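Local coordinates for protein leucine--trna ligase (Agrobacterium radiobacter, PDB 5AH5) that probably attaches leucine to tRNA(Leu) in an ATP-dependent reaction, as a class I aminoacyl-tRNA synthetase linked to resistance to the antibiotic toxic moiety 84, at residues W24-S28 with Y69-H73; R62-R67 with A737-W741; P446-P450 with L462-W468; Q134-L139 with C425-I429; P40-L46 with D101-M106. All coordinates share one frame. Residues are numbered along the deposited sequence.

Contact 1: W24-S28 with Y69-H73; sequences WDPSS and YSVLH
The indole of Trp24 lies over Leu72, the CB of Leu72 standing 3.8 Å from the centroid of the Trp24 five-membered ring and only 3° off its normal, a CH-pi contact over the face. The contact sets a loop against strand 70-72, an outermost strand of the parallel sheet of the Rossmann-type catalytic domain of a class I synthetase, where strand 32-37 is its neighbour. Trp24 (chi1 t) points toward the strand, with CA of Trp24 5.3 Å from CA of Leu72; Trp24 CB also meets Leu72 CD1 at 3.8 Å, and Trp24 CD1 comes within 3.3 Å of Val71 O. After Trp24 the loop closes a type I beta turn from Asp25 to Ser28, with Ser28 N bonded to Asp25 O at 3.1 Å. Asp25 OD1 accepts from Ser27 N (3.2 Å), an Asx turn, and from Ser27 OG (2.9 Å). The turn brings Ser28 CB to 3.5 Å from Ser70 OG. Ser70 adopts chi1 t and directs its hydroxyl at the loop. Water 2 is hydrogen-bonded to Ser28 O (2.7 Å) and Ser70 OG (3.0 Å); water 1 accepts from Asp25 N at 2.9 Å and is hydrogen-bonded to Ser70 OG at 2.8 Å.

Contact 2: R62-R67 with A737-W741; sequences RMQIAR and AAEPW
One backbone hydrogen bond sets the register: Trp741 N donates to Ala66 O at 2.8 Å at the end of helix 48-66, and the CA atoms of Ala66 and Trp741 are 4.6 Å apart. Ala66 O also receives a CA-H...O contact from Pro740 CA at 3.4 Å. Water 3 donates to Arg62 O (2.7 Å) and Ala737 O (2.8 Å). Residues 62-66 are helical and Arg67 is first to leave helical angles; 737-738 end a 3-10 segment and 739-741 run extended.

Aromatic contacts centre on Trp741 (chi1 t, chi2 -114°). Met63 CG sits 3.6 Å from the centroid of the Trp741 six-membered ring, 6° off the normal, a CH-pi contact, and Met63 SD, 4.2 Å from that centroid, adds a Met-aromatic contact. Arg67 CD lies over the Trp741 five-membered ring, 4.2 Å from its centroid, a second CH-pi contact. Ala66 CB packs 3.7 Å from Trp741 CB.

Among polar side chains, Arg67 NH1 donates to Gln64 OE1 of its own segment at 2.8 Å and salt-bridges Glu674; Arg62 pairs with Asp58. Trp741 NE1 is held by Thr670 of helix 653-674. This is an interdomain contact joining the catalytic domain of this class I synthetase to its anticodon-binding region.

Contact 3: P446-P450 with L462-W468; sequences PILLP and LSRDESW
Leu462, within a run of helical phi/psi that lacks regular bonding, extends its side chain (chi1 m, chi2 t) so that CD2 meets Pro450 CD at 3.5 Å and Leu449 CD2 at 4.0 Å. Its carbonyl, Leu462 O, accepts from Asp465 N at 3.0 Å. Asp465 (chi1 t) is the N-cap of the short helix that follows: OD1 accepts from Trp468 N at 3.0 Å, and OD2 lies 3.5 Å from Pro450 CB. Trp468 (chi1 t, chi2 94°) then lays its indole against the extended 446-450 segment. Trp468 NE1 donates to Leu448 O at 2.8 Å in a nearly straight bond (171°), while Pro450 CD sits over the ring face, 3.6 Å from the Trp468 five-membered-ring centroid, a CH-pi contact. Trp468 CZ2 packs on Ile447 CG2 at 3.7 Å. The closest CA pair, Pro450 with Trp468, is 6.5 Å apart. This joins two parts of the zinc-bearing insertion region; Pro446 and Leu448 rest on helix 128-143, and Ile447 and Leu449 on Pro426 of strand 425-432.

Contact 4: Q134-L139 with C425-I429; sequences QQKLFL and CPIPI
A buried helix-on-strand contact joins helix 128-143 to the strand leading into the zinc site, where Cys432 is a ligand; the side chain of Ile429 lies about 11 Å from the zinc. The closest CA atoms are those of Gln135 and Pro428, 6.0 Å apart. Gln135 (chi1 m, chi2 t) is the polar link: its NE2 donates to Pro426 O at 3.0 Å (163°), while OE1 accepts from Ile447 N of the neighbouring loop. Gln135 CG also lies 4.0 Å from Cys425 SG, and Gln135 CB 3.8 Å from Pro428 CG. Gln134 NE2 comes within 3.7 Å of Cys425 CB, its amide bonded to Asp492 and Trp495. Strand 425-432, part of a large antiparallel sheet, is interrupted here by an inverse gamma turn centred on Pro428 (phi/psi -85/59), which pushes the proline ring toward the helix. Phe138 (chi1 t) receives it: Pro428 CD stands 4.2 Å from the Phe138 ring centroid, a CH-pi contact over the face, and Phe138 CZ and CE1 reach Ile427 CG2 (3.8 Å) and Ile429 CG1 (4.0 Å). One turn on from Gln135, Leu139 packs its CG 3.8 Å from Pro428 CG and its CD2 4.0 Å from Ile429 CD1.

Contact 5: P40-L46 with D101-M106; sequences PYTSGHL and DAIDSM. With LSS (5'-O-(L-leucylsulfamoyl)adenosine), chain I.
This buried loop-on-helix contact backs the predicted HIGH-region loop of a class I synthetase, between strand 32-37 and helix 48-66, with helix 95-112. CA atoms approach at Gly44 with Ala102 (5.4 Å) and Leu46 with Met106 (5.1 Å). The loop is irregular, with an inverse gamma turn centred on Thr42 (phi/psi -88/62). Met106 (chi1 m, chi2 t, chi3 m) threads along it: SD lies 4.1 Å from Pro40 CG, CE 3.8 Å from Thr42 CG2, and CG 3.6 Å from Leu46 N. Thr42 CG2 also touches Ile103 CG1 at 3.6 Å, and Ala102 CB is 3.6 Å from Gly44 O. Toward the exposed His45, ND1 of His45 and OG of Ser105 are 2.7 Å apart; water 4 accepts from Leu46 N at 2.8 Å and is hydrogen-bonded to Ser105 OG at 2.7 Å. Away from the helix, the loop faces the leucyl-adenylate analogue LSS: Tyr41 N donates a weak hydrogen bond to LSS O2A (3.3 Å), and LSS CA lies over the Tyr41 ring, whose CD2 is 3.3 Å from LSS N2. Thr42 and Ser43 also rest on helix 82-91, and Pro40 on His50 and Tyr54 of helix 48-66.

How the contacts relate
Contact 5 alone touches the bound LSS; contact 4 has its nearest side chain, Gln134, about 12 Å from that ligand. Contacts 1 and 2 adjoin through consecutive elements, helix 48-66 and strand 70-72: Tyr69 N lies 3.1 Å from Gln64 O, probably hydrogen-bonded, and Val71 CG2 packs 3.7 Å from Ile65 CG1. Contact 2 then joins helix 48-66 to the anticodon-binding region. Contacts 3 and 4, centres 14 Å apart, touch through two residues of contact 4: Gln135, whose OE1 is 2.8 Å from Ile447 N, and Pro426, whose CG is 3.8 Å from Leu449 CD2. Contact 5 touches neither pair; its centre is 26 Å from those of contacts 1 and 3.

Contact 1: W24-S28 with Y69-H73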
# COMPACT_ATOMS: atom_id res chain seq x y z
N TRP B 24 13.41 -13.36 12.88
CA TRP B 24 12.57 -14.30 12.21
C TRP B 24 13.32 -15.63 12.02
O TRP B 24 14.44 -15.65 11.47
CB TRP B 24 12.12 -13.81 10.84
CG TRP B 24 11.36 -14.78 10.07
CD1 TRP B 24 10.21 -15.40 10.46
CD2 TRP B 24 11.62 -15.22 8.71
NE1 TRP B 24 9.73 -16.19 9.44
CE2 TRP B 24 10.57 -16.12 8.37
CE3 TRP B 24 12.67 -14.99 7.78
CZ2 TRP B 24 10.52 -16.78 7.13
CZ3 TRP B 24 12.61 -15.60 6.54
CH2 TRP B 24 11.53 -16.49 6.21
N ASP B 25 12.73 -16.74 12.48
CA ASP B 25 13.35 -18.04 12.20
C ASP B 25 12.47 -18.87 11.33
O ASP B 25 11.43 -19.37 11.78
CB ASP B 25 13.75 -18.77 13.48
CG ASP B 25 14.94 -19.70 13.24
OD1 ASP B 25 15.05 -20.36 12.12
OD2 ASP B 25 15.77 -19.71 14.17
N PRO B 26 12.85 -19.01 10.06
CA PRO B 26 12.04 -19.90 9.23
C PRO B 26 11.88 -21.38 9.75
O PRO B 26 10.88 -22.01 9.49
CB PRO B 26 12.74 -19.89 7.88
CG PRO B 26 14.03 -19.13 8.05
CD PRO B 26 14.07 -18.53 9.41
N SER B 27 12.85 -21.92 10.47
CA SER B 27 12.71 -23.30 10.97
C SER B 27 11.81 -23.41 12.20
O SER B 27 11.60 -24.52 12.68
CB SER B 27 14.08 -23.88 11.28
OG SER B 27 14.63 -23.18 12.39
N SER B 28 11.32 -22.28 12.74
CA SER B 28 10.26 -22.33 13.78
C SER B 28 9.02 -23.06 13.29
O SER B 28 8.60 -22.88 12.18
CB SER B 28 9.85 -20.93 14.26
OG SER B 28 10.94 -20.27 14.91
N TYR B 69 2.51 -17.31 16.42
CA TYR B 69 2.87 -17.26 15.01
C TYR B 69 4.44 -17.11 14.87
O TYR B 69 5.12 -16.54 15.76
CB TYR B 69 2.17 -16.13 14.26
CG TYR B 69 0.69 -16.25 14.06
CD1 TYR B 69 -0.19 -15.79 15.04
CD2 TYR B 69 0.17 -16.81 12.92
CE1 TYR B 69 -1.58 -15.90 14.85
CE2 TYR B 69 -1.18 -16.90 12.70
CZ TYR B 69 -2.05 -16.48 13.67
OH TYR B 69 -3.36 -16.57 13.45
N SER B 70 4.97 -17.67 13.80
CA SER B 70 6.37 -17.39 13.38
C SER B 70 6.32 -16.20 12.40
O SER B 70 5.90 -16.33 11.25
CB SER B 70 6.99 -18.61 12.70
OG SER B 70 8.36 -18.32 12.42
N VAL B 71 6.67 -15.04 12.92
CA VAL B 71 6.36 -13.75 12.28
C VAL B 71 7.67 -13.19 11.59
O VAL B 71 8.70 -13.10 12.24
CB VAL B 71 5.89 -12.76 13.38
CG1 VAL B 71 5.77 -11.34 12.81
CG2 VAL B 71 4.52 -13.20 13.99
N LEU B 72 7.59 -12.89 10.32
CA LEU B 72 8.57 -12.07 9.64
C LEU B 72 8.06 -10.62 9.66
O LEU B 72 7.07 -10.32 9.05
CB LEU B 72 8.77 -12.54 8.20
CG LEU B 72 9.76 -11.69 7.35
CD1 LEU B 72 11.02 -11.43 8.11
CD2 LEU B 72 10.09 -12.34 6.01
N HIS B 73 8.70 -9.75 10.42
CA HIS B 73 8.45 -8.34 10.38
C HIS B 73 9.78 -7.60 10.06
O HIS B 73 10.53 -7.28 10.93
CB HIS B 73 8.01 -7.90 11.72
CG HIS B 73 7.53 -6.49 11.79
ND1 HIS B 73 7.69 -5.73 12.92
CD2 HIS B 73 6.82 -5.73 10.92
CE1 HIS B 73 7.18 -4.54 12.74
NE2 HIS B 73 6.63 -4.52 11.53
O HOH W 1 10.24 -16.80 13.89
O HOH W 2 8.48 -20.66 10.59

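Contact 2: R62-R67 with A737-W741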
# COMPACT_ATOMS: atom_id res chain seq x y z
N ARG B 62 3.91 -7.82 17.48
CA ARG B 62 4.11 -8.24 18.83
C ARG B 62 2.95 -9.14 19.34
O ARG B 62 3.19 -10.09 20.04
CB ARG B 62 4.20 -7.01 19.74
CG ARG B 62 5.56 -6.33 19.67
CD ARG B 62 5.53 -5.06 20.48
NE ARG B 62 6.77 -4.34 20.44
CZ ARG B 62 7.79 -4.46 21.28
NH1 ARG B 62 7.78 -5.32 22.29
NH2 ARG B 62 8.85 -3.69 21.11
N MET B 63 1.73 -8.83 18.92
CA MET B 63 0.61 -9.63 19.31
C MET B 63 0.74 -10.99 18.62
O MET B 63 0.48 -12.01 19.25
CB MET B 63 -0.73 -9.00 18.92
CG MET B 63 -1.83 -9.75 19.64
SD MET B 63 -3.42 -9.18 19.18
CE MET B 63 -3.81 -9.67 17.52
N GLN B 64 1.06 -10.99 17.33
CA GLN B 64 1.07 -12.24 16.59
C GLN B 64 2.19 -13.13 17.08
O GLN B 64 2.01 -14.32 17.19
CB GLN B 64 1.16 -12.07 15.09
CG GLN B 64 0.02 -11.32 14.47
CD GLN B 64 -1.29 -12.08 14.57
OE1 GLN B 64 -1.80 -12.26 15.66
NE2 GLN B 64 -1.83 -12.48 13.45
N ILE B 65 3.28 -12.53 17.49
CA ILE B 65 4.31 -13.30 18.16
C ILE B 65 3.83 -13.95 19.47
O ILE B 65 4.08 -15.13 19.72
CB ILE B 65 5.54 -12.45 18.42
CG1 ILE B 65 6.23 -12.11 17.08
CG2 ILE B 65 6.48 -13.14 19.41
CD1 ILE B 65 7.33 -11.08 17.15
N ALA B 66 3.24 -13.17 20.34
CA ALA B 66 2.62 -13.71 21.56
C ALA B 66 1.61 -14.80 21.30
O ALA B 66 1.46 -15.69 22.14
CB ALA B 66 2.01 -12.62 22.42
N ARG B 67 0.92 -14.75 20.16
CA ARG B 67 -0.05 -15.76 19.80
C ARG B 67 0.53 -17.01 19.16
O ARG B 67 -0.24 -17.77 18.56
CB ARG B 67 -1.15 -15.17 18.91
CG ARG B 67 -2.11 -14.24 19.70
CD ARG B 67 -2.97 -13.45 18.78
NE ARG B 67 -4.09 -14.21 18.37
CZ ARG B 67 -4.68 -14.21 17.19
NH1 ARG B 67 -4.31 -13.45 16.15
NH2 ARG B 67 -5.75 -14.98 17.07
N ALA B 737 6.78 -9.70 26.67
CA ALA B 737 6.80 -9.83 25.21
C ALA B 737 6.96 -11.29 24.77
O ALA B 737 6.45 -11.65 23.68
CB ALA B 737 7.89 -8.92 24.55
N ALA B 738 7.59 -12.14 25.60
CA ALA B 738 7.74 -13.57 25.31
C ALA B 738 6.66 -14.44 25.94
O ALA B 738 6.73 -15.63 25.80
CB ALA B 738 9.09 -14.09 25.76
N GLU B 739 5.66 -13.86 26.56
CA GLU B 739 4.64 -14.65 27.29
C GLU B 739 3.58 -15.00 26.25
O GLU B 739 3.29 -14.18 25.40
CB GLU B 739 4.12 -13.81 28.45
CG GLU B 739 3.25 -14.53 29.46
CD GLU B 739 3.99 -15.59 30.29
OE1 GLU B 739 5.15 -15.40 30.70
OE2 GLU B 739 3.34 -16.61 30.57
N PRO B 740 3.06 -16.24 26.24
CA PRO B 740 1.90 -16.52 25.39
C PRO B 740 0.75 -15.49 25.58
O PRO B 740 0.51 -15.00 26.70
CB PRO B 740 1.46 -17.95 25.78
CG PRO B 740 2.50 -18.47 26.69
CD PRO B 740 3.38 -17.33 27.17
N TRP B 741 0.10 -15.15 24.48
CA TRP B 741 -0.95 -14.16 24.49
C TRP B 741 -2.14 -14.73 25.31
O TRP B 741 -2.41 -15.92 25.24
CB TRP B 741 -1.39 -13.90 23.09
CG TRP B 741 -2.46 -12.85 22.91
CD1 TRP B 741 -3.73 -13.06 22.46
CD2 TRP B 741 -2.31 -11.42 23.04
NE1 TRP B 741 -4.39 -11.86 22.36
CE2 TRP B 741 -3.55 -10.84 22.75
CE3 TRP B 741 -1.27 -10.58 23.47
CZ2 TRP B 741 -3.78 -9.45 22.81
CZ3 TRP B 741 -1.50 -9.19 23.56
CH2 TRP B 741 -2.75 -8.65 23.23
O HOH W 3 5.20 -9.99 21.83

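Contact 3: P446-P450 with L462-W468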
# COMPACT_ATOMS: atom_id res chain seq x y z
N PRO B 446 27.89 -7.88 -10.17
CA PRO B 446 27.10 -6.75 -10.58
C PRO B 446 27.89 -5.65 -11.29
O PRO B 446 29.03 -5.43 -10.94
CB PRO B 446 26.61 -6.17 -9.22
CG PRO B 446 27.75 -6.47 -8.33
CD PRO B 446 28.27 -7.82 -8.76
N ILE B 447 27.23 -4.94 -12.21
CA ILE B 447 27.74 -3.64 -12.68
C ILE B 447 27.39 -2.57 -11.64
O ILE B 447 26.21 -2.20 -11.44
CB ILE B 447 27.17 -3.30 -14.06
CG1 ILE B 447 27.49 -4.40 -15.08
CG2 ILE B 447 27.75 -1.98 -14.54
CD1 ILE B 447 28.91 -4.94 -15.00
N LEU B 448 28.40 -2.16 -10.90
CA LEU B 448 28.29 -1.11 -9.92
C LEU B 448 28.57 0.28 -10.50
O LEU B 448 29.37 0.43 -11.42
CB LEU B 448 29.26 -1.37 -8.77
CG LEU B 448 29.03 -2.72 -8.07
CD1 LEU B 448 30.00 -2.77 -6.90
CD2 LEU B 448 27.55 -2.83 -7.59
N LEU B 449 27.96 1.29 -9.85
CA LEU B 449 28.20 2.66 -10.20
C LEU B 449 29.65 3.02 -10.02
O LEU B 449 30.23 2.59 -9.04
CB LEU B 449 27.41 3.58 -9.28
CG LEU B 449 25.91 3.57 -9.55
CD1 LEU B 449 25.19 4.40 -8.50
CD2 LEU B 449 25.56 3.99 -10.96
N PRO B 450 30.17 3.98 -10.82
CA PRO B 450 31.50 4.50 -10.45
C PRO B 450 31.36 5.32 -9.17
O PRO B 450 30.29 5.88 -8.98
CB PRO B 450 31.87 5.41 -11.65
CG PRO B 450 30.57 5.87 -12.18
CD PRO B 450 29.57 4.74 -11.94
N LEU B 462 26.03 9.04 -16.41
CA LEU B 462 27.01 7.94 -16.53
C LEU B 462 27.73 8.01 -17.85
O LEU B 462 28.88 7.65 -17.92
CB LEU B 462 26.39 6.56 -16.38
CG LEU B 462 25.95 6.22 -14.95
CD1 LEU B 462 25.01 5.02 -14.98
CD2 LEU B 462 27.17 5.99 -14.09
N SER B 463 27.03 8.45 -18.91
CA SER B 463 27.60 8.62 -20.22
C SER B 463 28.83 9.54 -20.27
O SER B 463 29.55 9.47 -21.21
CB SER B 463 26.55 9.16 -21.22
OG SER B 463 26.49 10.55 -21.09
N ARG B 464 29.05 10.37 -19.27
CA ARG B 464 30.14 11.32 -19.22
C ARG B 464 31.40 10.70 -18.68
O ARG B 464 32.44 11.38 -18.61
CB ARG B 464 29.77 12.47 -18.27
CG ARG B 464 28.56 13.26 -18.75
CD ARG B 464 27.96 14.11 -17.64
NE ARG B 464 26.59 14.44 -17.98
CZ ARG B 464 25.70 14.95 -17.14
NH1 ARG B 464 26.02 15.29 -15.90
NH2 ARG B 464 24.48 15.12 -17.59
N ASP B 465 31.28 9.45 -18.23
CA ASP B 465 32.36 8.79 -17.53
C ASP B 465 32.90 7.79 -18.49
O ASP B 465 32.43 6.66 -18.50
CB ASP B 465 31.87 8.05 -16.27
CG ASP B 465 33.03 7.52 -15.45
OD1 ASP B 465 34.07 7.15 -16.07
OD2 ASP B 465 32.94 7.49 -14.20
N GLU B 466 33.94 8.19 -19.22
CA GLU B 466 34.45 7.41 -20.32
C GLU B 466 35.08 6.10 -19.90
O GLU B 466 34.87 5.14 -20.60
CB GLU B 466 35.47 8.23 -21.19
CG GLU B 466 35.73 7.61 -22.56
CD GLU B 466 36.64 8.46 -23.48
OE1 GLU B 466 37.83 8.65 -23.14
OE2 GLU B 466 36.13 8.94 -24.53
N SER B 467 35.82 6.03 -18.79
CA SER B 467 36.37 4.74 -18.41
C SER B 467 35.29 3.83 -17.88
O SER B 467 35.23 2.64 -18.28
CB SER B 467 37.53 4.80 -17.46
OG SER B 467 37.36 5.75 -16.46
N TRP B 468 34.34 4.35 -17.10
CA TRP B 468 33.19 3.46 -16.68
C TRP B 468 32.42 2.96 -17.90
O TRP B 468 32.06 1.79 -17.99
CB TRP B 468 32.32 4.18 -15.70
CG TRP B 468 31.24 3.25 -15.09
CD1 TRP B 468 31.31 2.55 -13.93
CD2 TRP B 468 29.97 3.00 -15.64
NE1 TRP B 468 30.13 1.86 -13.74
CE2 TRP B 468 29.30 2.11 -14.79
CE3 TRP B 468 29.31 3.46 -16.78
CZ2 TRP B 468 27.98 1.68 -15.04
CZ3 TRP B 468 28.01 3.01 -17.03
CH2 TRP B 468 27.38 2.11 -16.17

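Contact 4: Q134-L139 with C425-I429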
# COMPACT_ATOMS: atom_id res chain seq x y z
N GLN B 134 19.01 -7.65 -8.68
CA GLN B 134 18.10 -7.01 -9.61
C GLN B 134 18.57 -7.10 -11.02
O GLN B 134 17.77 -7.20 -11.96
CB GLN B 134 17.93 -5.54 -9.20
CG GLN B 134 16.82 -4.81 -9.94
CD GLN B 134 16.27 -3.64 -9.12
OE1 GLN B 134 15.63 -3.86 -8.09
NE2 GLN B 134 16.57 -2.42 -9.53
N GLN B 135 19.90 -7.06 -11.21
CA GLN B 135 20.49 -7.17 -12.55
C GLN B 135 20.21 -8.54 -13.10
O GLN B 135 19.84 -8.68 -14.26
CB GLN B 135 21.96 -6.79 -12.54
CG GLN B 135 22.15 -5.29 -12.33
CD GLN B 135 23.62 -4.85 -12.20
OE1 GLN B 135 24.52 -5.64 -11.86
NE2 GLN B 135 23.85 -3.59 -12.46
N LYS B 136 20.28 -9.56 -12.25
CA LYS B 136 19.89 -10.91 -12.71
C LYS B 136 18.48 -10.99 -13.10
O LYS B 136 18.15 -11.55 -14.17
CB LYS B 136 20.15 -11.98 -11.69
CG LYS B 136 21.61 -12.19 -11.39
CD LYS B 136 21.74 -13.33 -10.40
CE LYS B 136 23.15 -13.54 -9.98
NZ LYS B 136 23.34 -14.92 -9.48
N LEU B 137 17.61 -10.41 -12.26
CA LEU B 137 16.19 -10.39 -12.61
C LEU B 137 15.96 -9.61 -13.90
O LEU B 137 15.20 -10.03 -14.75
CB LEU B 137 15.35 -9.77 -11.48
CG LEU B 137 15.08 -10.60 -10.22
CD1 LEU B 137 14.03 -9.81 -9.44
CD2 LEU B 137 14.58 -11.98 -10.55
N PHE B 138 16.65 -8.47 -14.06
CA PHE B 138 16.46 -7.67 -15.30
C PHE B 138 16.82 -8.52 -16.51
O PHE B 138 16.08 -8.54 -17.50
CB PHE B 138 17.29 -6.43 -15.24
CG PHE B 138 17.22 -5.57 -16.47
CD1 PHE B 138 17.92 -5.92 -17.64
CD2 PHE B 138 16.54 -4.36 -16.44
CE1 PHE B 138 17.84 -5.10 -18.77
CE2 PHE B 138 16.51 -3.53 -17.55
CZ PHE B 138 17.14 -3.92 -18.72
N LEU B 139 17.95 -9.24 -16.42
CA LEU B 139 18.42 -10.05 -17.59
C LEU B 139 17.52 -11.22 -17.88
O LEU B 139 17.27 -11.56 -19.06
CB LEU B 139 19.87 -10.48 -17.41
CG LEU B 139 20.82 -9.29 -17.51
CD1 LEU B 139 22.24 -9.70 -17.20
CD2 LEU B 139 20.75 -8.63 -18.89
N CYS B 425 20.10 1.80 -10.11
CA CYS B 425 20.73 0.50 -10.44
C CYS B 425 21.19 0.50 -11.90
O CYS B 425 20.34 0.68 -12.77
CB CYS B 425 19.71 -0.60 -10.24
SG CYS B 425 20.41 -2.24 -10.46
N PRO B 426 22.51 0.25 -12.18
CA PRO B 426 22.86 0.20 -13.58
C PRO B 426 22.14 -0.85 -14.37
O PRO B 426 21.81 -1.90 -13.83
CB PRO B 426 24.41 -0.01 -13.57
CG PRO B 426 24.84 0.51 -12.24
CD PRO B 426 23.69 0.17 -11.32
N ILE B 427 21.83 -0.53 -15.62
CA ILE B 427 21.21 -1.44 -16.57
C ILE B 427 22.34 -2.35 -17.13
O ILE B 427 23.27 -1.82 -17.72
CB ILE B 427 20.52 -0.65 -17.65
CG1 ILE B 427 19.32 0.07 -16.99
CG2 ILE B 427 20.09 -1.54 -18.84
CD1 ILE B 427 18.32 0.68 -17.96
N PRO B 428 22.27 -3.69 -16.91
CA PRO B 428 23.38 -4.63 -17.13
C PRO B 428 23.42 -5.10 -18.59
O PRO B 428 23.26 -6.29 -18.93
CB PRO B 428 23.07 -5.75 -16.13
CG PRO B 428 21.57 -5.83 -16.23
CD PRO B 428 21.13 -4.37 -16.24
N ILE B 429 23.57 -4.11 -19.46
CA ILE B 429 23.53 -4.26 -20.91
C ILE B 429 24.78 -3.57 -21.50
O ILE B 429 25.29 -2.56 -20.95
CB ILE B 429 22.28 -3.64 -21.48
CG1 ILE B 429 21.05 -4.41 -20.97
CG2 ILE B 429 22.29 -3.62 -23.02
CD1 ILE B 429 20.78 -5.72 -21.68

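Contact 5: P40-L46 with D101-M106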
# COMPACT_ATOMS: atom_id res chain seq x y z
N PRO B 40 10.81 3.00 3.76
CA PRO B 40 10.94 4.39 3.49
C PRO B 40 12.07 4.79 2.48
O PRO B 40 13.09 4.12 2.41
CB PRO B 40 11.32 4.95 4.83
CG PRO B 40 12.06 3.90 5.46
CD PRO B 40 11.46 2.62 4.99
N TYR B 41 11.89 5.90 1.78
CA TYR B 41 12.99 6.51 0.97
C TYR B 41 14.04 7.04 1.91
O TYR B 41 13.76 7.70 2.92
CB TYR B 41 12.49 7.63 0.06
CG TYR B 41 11.58 7.16 -1.09
CD1 TYR B 41 12.05 6.24 -2.03
CD2 TYR B 41 10.26 7.64 -1.23
CE1 TYR B 41 11.29 5.85 -3.08
CE2 TYR B 41 9.47 7.20 -2.32
CZ TYR B 41 9.97 6.29 -3.20
OH TYR B 41 9.24 5.80 -4.26
N THR B 42 15.28 6.90 1.53
CA THR B 42 16.35 7.43 2.34
C THR B 42 16.65 8.89 1.96
O THR B 42 17.80 9.24 1.59
CB THR B 42 17.61 6.54 2.20
OG1 THR B 42 17.93 6.42 0.80
CG2 THR B 42 17.29 5.19 2.75
N SER B 43 15.64 9.76 2.14
CA SER B 43 15.72 11.14 1.75
C SER B 43 15.85 12.08 2.91
O SER B 43 15.82 13.28 2.73
CB SER B 43 14.53 11.49 0.91
OG SER B 43 13.29 11.25 1.61
N GLY B 44 16.01 11.58 4.11
CA GLY B 44 16.05 12.44 5.31
C GLY B 44 15.88 11.61 6.59
O GLY B 44 16.03 10.41 6.59
N HIS B 45 15.66 12.27 7.67
CA HIS B 45 15.36 11.62 8.95
C HIS B 45 13.96 10.97 9.00
O HIS B 45 13.14 11.12 8.10
CB HIS B 45 15.50 12.63 10.10
CG HIS B 45 16.90 13.14 10.30
ND1 HIS B 45 18.03 12.43 9.95
CD2 HIS B 45 17.34 14.30 10.85
CE1 HIS B 45 19.11 13.13 10.27
NE2 HIS B 45 18.72 14.26 10.82
N LEU B 46 13.77 10.12 10.00
CA LEU B 46 12.45 9.52 10.24
C LEU B 46 11.49 10.67 10.60
O LEU B 46 11.84 11.56 11.36
CB LEU B 46 12.50 8.52 11.36
CG LEU B 46 11.36 7.51 11.39
CD1 LEU B 46 11.44 6.56 10.20
CD2 LEU B 46 11.32 6.74 12.72
N ASP B 101 23.91 7.91 5.82
CA ASP B 101 23.52 8.75 6.98
C ASP B 101 22.00 8.65 7.30
O ASP B 101 21.65 8.71 8.45
CB ASP B 101 23.91 10.21 6.76
CG ASP B 101 23.22 11.23 7.76
OD1 ASP B 101 22.04 11.68 7.53
OD2 ASP B 101 23.89 11.62 8.75
N ALA B 102 21.16 8.57 6.27
CA ALA B 102 19.72 8.59 6.48
C ALA B 102 19.31 7.24 7.01
O ALA B 102 18.45 7.13 7.89
CB ALA B 102 19.01 8.95 5.21
N ILE B 103 19.94 6.21 6.45
CA ILE B 103 19.75 4.83 6.93
C ILE B 103 20.06 4.76 8.41
O ILE B 103 19.23 4.35 9.23
CB ILE B 103 20.50 3.80 6.08
CG1 ILE B 103 19.89 3.74 4.70
CG2 ILE B 103 20.56 2.40 6.73
CD1 ILE B 103 20.62 2.84 3.75
N ASP B 104 21.26 5.19 8.73
CA ASP B 104 21.77 5.11 10.08
C ASP B 104 20.84 5.93 11.05
O ASP B 104 20.50 5.45 12.12
CB ASP B 104 23.15 5.70 10.17
CG ASP B 104 24.27 4.82 9.47
OD1 ASP B 104 24.03 3.66 9.05
OD2 ASP B 104 25.42 5.36 9.35
N SER B 105 20.47 7.14 10.66
CA SER B 105 19.53 7.99 11.46
C SER B 105 18.14 7.29 11.59
O SER B 105 17.61 7.23 12.65
CB SER B 105 19.37 9.33 10.78
OG SER B 105 18.44 10.14 11.41
N MET B 106 17.59 6.77 10.50
CA MET B 106 16.25 6.17 10.53
C MET B 106 16.25 4.89 11.35
O MET B 106 15.34 4.67 12.13
CB MET B 106 15.68 5.91 9.15
CG MET B 106 15.13 7.18 8.50
SD MET B 106 14.30 6.93 6.95
CE MET B 106 15.54 6.15 6.03
C1 LSS I . 7.83 5.53 0.18
N1 LSS I . 1.46 10.33 7.41
O1 LSS I . 6.73 5.99 -0.06
S1 LSS I . 8.21 7.11 2.04
C2 LSS I . 1.23 9.02 7.27
N2 LSS I . 8.61 5.98 1.14
O2 LSS I . 2.60 6.58 3.20
N3 LSS I . 2.05 8.20 6.59
O3 LSS I . 3.56 4.03 3.59
C4 LSS I . 3.17 8.72 6.03
N4 LSS I . 9.80 4.16 -0.49
O4 LSS I . 5.44 6.15 5.28
C5 LSS I . 3.41 10.09 6.07
O5 LSS I . 6.93 6.63 2.87
C6 LSS I . 2.53 10.90 6.75
N6 LSS I . 2.79 12.23 6.84
C7 LSS I . 7.83 1.94 -1.42
N7 LSS I . 4.56 10.33 5.38
C8 LSS I . 5.00 9.14 4.87
C9 LSS I . 7.51 3.14 -0.52
N9 LSS I . 4.15 8.17 5.30
CA LSS I . 8.35 4.42 -0.68
C10 LSS I . 7.42 2.28 -2.86
C11 LSS I . 7.11 0.68 -0.82
O1A LSS I . 7.78 8.39 1.46
C21 LSS I . 4.19 6.75 4.98
C22 LSS I . 3.95 6.50 3.54
C23 LSS I . 4.52 5.09 3.34
C24 LSS I . 5.66 5.11 4.35
C25 LSS I . 7.00 5.49 3.73
O2A LSS I . 9.18 7.36 3.08
O HOH W 4 15.78 9.70 11.87